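Local coordinates for ferrichrome ABC transporter substrate-binding protein (Staphylococcus pseudintermedius, PDB 5FLY) that probably binds ferrichrome, an iron-carrying siderophore, as the solute-binding component of an ABC transporter that imports it, at residues D154-T159 against G216-T221; A222-A227 against V252-Y257. All coordinates share one frame; numbering follows the deposited sequence.

Contact 1 of 2, residues D154-T159 against G216-T221; sequences DDTSVT and GDVIIT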
loop_
_atom_site.group_PDB
_atom_site.type_symbol
_atom_site.label_atom_id
_atom_site.label_comp_id
_atom_site.label_asym_id
_atom_site.label_seq_id
_atom_site.Cartn_x
_atom_site.Cartn_y
_atom_site.Cartn_z
ATOM N N ASP A 154 16.904 -19.084 4.144
ATOM C CA ASP A 154 16.961 -18.334 2.890
ATOM C C ASP A 154 15.742 -18.506 1.984
ATOM O O ASP A 154 15.426 -17.602 1.211
ATOM C CB ASP A 154 18.209 -18.724 2.097
ATOM C CG ASP A 154 19.489 -18.349 2.806
ATOM O OD1 ASP A 154 19.494 -17.342 3.552
ATOM O OD2 ASP A 154 20.494 -19.064 2.617
ATOM N N ASP A 155 15.073 -19.655 2.072
ATOM C CA ASP A 155 13.971 -19.975 1.162
ATOM C C ASP A 155 12.606 -19.750 1.803
ATOM O O ASP A 155 11.575 -20.155 1.257
ATOM C CB ASP A 155 14.094 -21.422 0.681
ATOM C CG ASP A 155 15.398 -21.677 -0.072
ATOM O OD1 ASP A 155 16.002 -20.703 -0.580
ATOM O OD2 ASP A 155 15.816 -22.852 -0.161
ATOM N N THR A 156 12.604 -19.074 2.945
ATOM C CA THR A 156 11.373 -18.854 3.715
ATOM C C THR A 156 10.302 -18.190 2.856
ATOM O O THR A 156 10.565 -17.168 2.226
ATOM C CB THR A 156 11.648 -17.977 4.968
ATOM O OG1 THR A 156 12.596 -18.636 5.822
ATOM C CG2 THR A 156 10.374 -17.743 5.768
ATOM N N SER A 157 9.110 -18.792 2.826
ATOM C CA SER A 157 7.963 -18.214 2.145
ATOM C C SER A 157 6.983 -17.610 3.145
ATOM O O SER A 157 6.980 -17.950 4.327
ATOM C CB SER A 157 7.230 -19.250 1.297
ATOM O OG SER A 157 6.548 -20.200 2.109
ATOM N N VAL A 158 6.147 -16.706 2.660
ATOM C CA VAL A 158 5.178 -16.032 3.532
ATOM C C VAL A 158 3.867 -15.830 2.776
ATOM O O VAL A 158 3.837 -15.672 1.550
ATOM C CB VAL A 158 5.733 -14.683 4.068
ATOM C CG1 VAL A 158 6.092 -13.757 2.950
ATOM C CG2 VAL A 158 4.741 -14.020 5.039
ATOM N N THR A 159 2.788 -15.905 3.546
ATOM C CA THR A 159 1.428 -15.677 3.092
ATOM C C THR A 159 0.817 -14.561 3.913
ATOM O O THR A 159 0.964 -14.561 5.142
ATOM C CB THR A 159 0.577 -16.950 3.258
ATOM O OG1 THR A 159 1.115 -17.984 2.423
ATOM C CG2 THR A 159 -0.907 -16.680 2.925
ATOM N N GLY A 216 2.099 -20.588 3.414
ATOM C CA GLY A 216 3.543 -20.727 3.300
ATOM C C GLY A 216 4.209 -21.017 4.634
ATOM O O GLY A 216 3.550 -21.448 5.582
ATOM N N ASP A 217 5.518 -20.777 4.704
ATOM C CA ASP A 217 6.306 -21.082 5.898
ATOM C C ASP A 217 5.939 -20.182 7.071
ATOM O O ASP A 217 6.038 -20.583 8.242
ATOM C CB ASP A 217 7.797 -20.947 5.590
ATOM C CG ASP A 217 8.259 -21.932 4.539
ATOM O OD1 ASP A 217 7.755 -23.075 4.541
ATOM O OD2 ASP A 217 9.104 -21.554 3.705
ATOM N N VAL A 218 5.519 -18.965 6.735
ATOM C CA VAL A 218 5.129 -17.940 7.697
ATOM C C VAL A 218 3.765 -17.424 7.254
ATOM O O VAL A 218 3.547 -17.195 6.060
ATOM C CB VAL A 218 6.140 -16.777 7.758
ATOM C CG1 VAL A 218 5.636 -15.669 8.673
ATOM C CG2 VAL A 218 7.518 -17.271 8.203
ATOM N N ILE A 219 2.845 -17.263 8.206
ATOM C CA ILE A 219 1.521 -16.737 7.893
ATOM C C ILE A 219 1.208 -15.514 8.728
ATOM O O ILE A 219 1.183 -15.560 9.950
ATOM C CB ILE A 219 0.413 -17.773 8.114
ATOM C CG1 ILE A 219 0.712 -19.053 7.335
ATOM C CG2 ILE A 219 -0.961 -17.166 7.712
ATOM C CD1 ILE A 219 -0.232 -20.183 7.674
ATOM N N ILE A 220 0.939 -14.425 8.030
ATOM C CA ILE A 220 0.652 -13.159 8.659
ATOM C C ILE A 220 -0.792 -12.819 8.378
ATOM O O ILE A 220 -1.215 -12.839 7.225
ATOM C CB ILE A 220 1.577 -12.059 8.154
ATOM C CG1 ILE A 220 3.036 -12.413 8.486
ATOM C CG2 ILE A 220 1.163 -10.707 8.748
ATOM C CD1 ILE A 220 4.052 -11.533 7.781
ATOM N N THR A 221 -1.539 -12.534 9.449
ATOM C CA THR A 221 -2.938 -12.128 9.351
ATOM C C THR A 221 -3.109 -10.654 9.715
ATOM O O THR A 221 -2.846 -10.236 10.842
ATOM C CB THR A 221 -3.834 -12.987 10.250
ATOM O OG1 THR A 221 -3.750 -14.342 9.809
ATOM C CG2 THR A 221 -5.305 -12.516 10.195
#

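Contact 2 of 2, residues A222-A227 against V252-Y257; sequences AKAKDA and VDSSVY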
loop_
_atom_site.group_PDB
_atom_site.type_symbol
_atom_site.label_atom_id
_atom_site.label_comp_id
_atom_site.label_asym_id
_atom_site.label_seq_id
_atom_site.Cartn_x
_atom_site.Cartn_y
_atom_site.Cartn_z
ATOM N N ALA A 222 -3.548 -9.879 8.734
ATOM C CA ALA A 222 -3.883 -8.480 8.942
ATOM C C ALA A 222 -5.328 -8.387 9.389
ATOM O O ALA A 222 -6.215 -8.890 8.703
ATOM C CB ALA A 222 -3.665 -7.684 7.683
ATOM N N LYS A 223 -5.551 -7.779 10.546
ATOM C CA LYS A 223 -6.899 -7.643 11.088
ATOM C C LYS A 223 -7.021 -6.388 11.927
ATOM O O LYS A 223 -6.020 -5.794 12.347
ATOM C CB LYS A 223 -7.277 -8.859 11.929
ATOM C CG LYS A 223 -6.386 -9.068 13.155
ATOM C CD LYS A 223 -6.841 -10.265 13.994
ATOM C CE LYS A 223 -8.140 -9.972 14.738
ATOM N NZ LYS A 223 -7.950 -9.009 15.851
ATOM N N ALA A 224 -8.258 -5.977 12.157
ATOM C CA ALA A 224 -8.500 -4.842 13.036
ATOM C C ALA A 224 -8.152 -5.192 14.469
ATOM O O ALA A 224 -8.410 -6.288 14.944
ATOM C CB ALA A 224 -9.940 -4.394 12.945
ATOM N N LYS A 225 -7.576 -4.227 15.171
ATOM C CA LYS A 225 -7.175 -4.429 16.553
ATOM C C LYS A 225 -8.374 -4.794 17.429
ATOM O O LYS A 225 -8.249 -5.605 18.344
ATOM C CB LYS A 225 -6.488 -3.165 17.074
ATOM C CG LYS A 225 -5.304 -3.412 17.987
ATOM C CD LYS A 225 -4.475 -2.134 18.113
ATOM C CE LYS A 225 -3.294 -2.292 19.058
ATOM N NZ LYS A 225 -2.427 -1.074 19.023
ATOM N N ASP A 226 -9.542 -4.227 17.125
ATOM C CA ASP A 226 -10.734 -4.428 17.958
ATOM C C ASP A 226 -11.601 -5.619 17.524
ATOM O O ASP A 226 -12.645 -5.887 18.127
ATOM C CB ASP A 226 -11.587 -3.149 17.982
ATOM C CG ASP A 226 -12.241 -2.833 16.634
ATOM O OD1 ASP A 226 -11.794 -3.367 15.595
ATOM O OD2 ASP A 226 -13.207 -2.033 16.617
ATOM N N ALA A 227 -11.163 -6.340 16.495
ATOM C CA ALA A 227 -11.864 -7.537 16.048
ATOM C C ALA A 227 -11.479 -8.747 16.900
ATOM O O ALA A 227 -10.325 -8.885 17.314
ATOM C CB ALA A 227 -11.558 -7.798 14.586
ATOM N N VAL A 252 -1.060 -8.755 12.424
ATOM C CA VAL A 252 -0.693 -7.346 12.365
ATOM C C VAL A 252 -1.951 -6.474 12.252
ATOM O O VAL A 252 -3.010 -6.953 11.879
ATOM C CB VAL A 252 0.246 -7.049 11.178
ATOM C CG1 VAL A 252 1.555 -7.846 11.289
ATOM C CG2 VAL A 252 -0.447 -7.359 9.864
ATOM N N ASP A 253 -1.797 -5.182 12.551
ATOM C CA ASP A 253 -2.880 -4.201 12.561
ATOM C C ASP A 253 -3.189 -3.738 11.145
ATOM O O ASP A 253 -2.408 -2.998 10.555
ATOM C CB ASP A 253 -2.480 -3.007 13.445
ATOM C CG ASP A 253 -3.584 -1.975 13.599
ATOM O OD1 ASP A 253 -4.472 -1.863 12.733
ATOM O OD2 ASP A 253 -3.537 -1.234 14.603
ATOM N N SER A 254 -4.329 -4.161 10.598
ATOM C CA SER A 254 -4.616 -3.878 9.201
ATOM C C SER A 254 -4.703 -2.378 8.907
ATOM O O SER A 254 -4.290 -1.961 7.833
ATOM C CB SER A 254 -5.904 -4.583 8.760
ATOM O OG SER A 254 -6.982 -4.260 9.596
ATOM N N SER A 255 -5.192 -1.567 9.848
ATOM C CA SER A 255 -5.362 -0.134 9.586
ATOM C C SER A 255 -4.007 0.544 9.427
ATOM O O SER A 255 -3.907 1.560 8.747
ATOM C CB SER A 255 -6.172 0.540 10.692
ATOM O OG SER A 255 -5.449 0.651 11.904
ATOM N N VAL A 256 -2.978 -0.020 10.061
ATOM C CA VAL A 256 -1.619 0.477 9.901
ATOM C C VAL A 256 -1.027 -0.021 8.588
ATOM O O VAL A 256 -0.303 0.702 7.907
ATOM C CB VAL A 256 -0.724 0.028 11.081
ATOM C CG1 VAL A 256 0.762 0.257 10.780
ATOM C CG2 VAL A 256 -1.121 0.766 12.345
ATOM N N TYR A 257 -1.345 -1.263 8.236
ATOM C CA TYR A 257 -0.665 -1.973 7.143
ATOM C C TYR A 257 -1.270 -1.808 5.742
ATOM O O TYR A 257 -0.682 -2.277 4.769
ATOM C CB TYR A 257 -0.615 -3.467 7.481
ATOM C CG TYR A 257 0.585 -3.881 8.296
ATOM C CD1 TYR A 257 0.719 -3.505 9.631
ATOM C CD2 TYR A 257 1.591 -4.641 7.730
ATOM C CE1 TYR A 257 1.823 -3.878 10.367
ATOM C CE2 TYR A 257 2.699 -5.015 8.456
ATOM C CZ TYR A 257 2.803 -4.629 9.781
ATOM O OH TYR A 257 3.895 -5.003 10.516
HETATM O O HOH W 1 -7.119 -1.724 13.931
#

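Contact 1 of 2, residues D154-T159 against G216-T221
Two first torsions bring Ser157 and Asp217 together: OG of Ser157 sits between its own backbone N and carbonyl carbon (chi1 70°), and CG of Asp217 lies beside its backbone N, anti to the carbonyl carbon (chi1 -63°). The two residues then grip each other reciprocally, each side chain taking the other's backbone N-H. Ser157 N donates to Asp217 OD2 at 2.9 Å, reaching the carboxylate on its anti side and somewhat out of its plane, while Asp217 N donates to Ser157 OG, also at 2.9 Å. Gly216 CA passes 3.3 Å from the same hydroxyl oxygen, a closeness suited to a residue without a side chain. Beyond this reciprocal pair of bonds the backbones run as parallel strands. Ser157 O accepts from Val218 N, and the N-H and carbonyl of Thr159 straddle Ile219, bonding to Val218 O and Ile220 N; the last bond is almost straight (179° at the hydrogen). On one sheet face, Val158 CG2 leans on Ile220 CD1 at 3.8 Å. Thr159 points to the other face, where its OG1 bonds to Tyr214 O. Strand 158-164 is the middle strand of a mixed five-stranded sheet, in one of the two lobes expected of a class III solute-binding protein; 218-223 is its parallel neighbour, with 249-253 at the edge beyond, and helix 262-278 covers Val218 and Ile220 through Leu276 and Leu272.

Contact 2 of 2, residues A222-A227 against V252-Y257
Lys223 and Val252 join strands 218-223 and 249-253 through the bond from Lys223 N to Val252 O, 3.0 Å long, and the lysine side chain then turns back to its own loop. From CB, its CG sits between the backbone N and carbonyl carbon (chi1 62°), 4.2 Å from Val252 O. CD continues the chain anti to CA, and bends at chi3, which places CE, and chi4, which places NZ, bring the ammonium to the type I turn of Ala224 to Ala227. There NZ donates to Ala224 O at 2.9 Å and to Ala227 O at 2.8 Å. Ala224 O also accepts the turn's own Ala227 N, from the opposite face of its carbonyl plane, so the ammonium group ties both ends of the turn together. The partner strand passes straight into helix 254-257, a strand-to-helix junction at the carboxyl edge of a parallel strand pair, where binding sites commonly lie in alpha/beta folds; the side chain of Ser254 lies about 7 Å from the bound polyether. Asp253 is the N-cap: its OD1 takes both Ser255 N and, at 2.8 Å, Ser255 OG, from the same face of the carboxylate. One water accepts from Lys225 N and donates to that OD1, bridging turn and cap. The Lys225 side chain, extended beyond CG, crosses that of Asp253 obliquely, CD lying 3.7 Å from Asp253 OD2. Ser254 N binds Lys223 O from above its carbonyl plane. Deeper in, Ala222 CB meets Val252 CG2 at 3.9 Å, while Val252 CB lies above one face of the Tyr257 ring, offset toward its rim.

How the contacts relate
Strand 218-223 serves both contacts in succession: contact 1 joins the start of this strand to 158-164, and contact 2 joins its end to 249-253, so three neighbouring strands of one sheet are linked. Their centres are 19 Å apart, yet they meet where Thr221 O lies 2.8 Å from Val252 N, a probable hydrogen bond, and where Ile220 packs on Val252. Contact 1 is the more buried, with branched aliphatic side chains beneath helix 262-278 and a reciprocal serine-aspartate pair of bonds at the strand entrance. Contact 2 is partly buried and nearer the bound polyether; its polar groups instead organise a turn and a helix start, with water taking part.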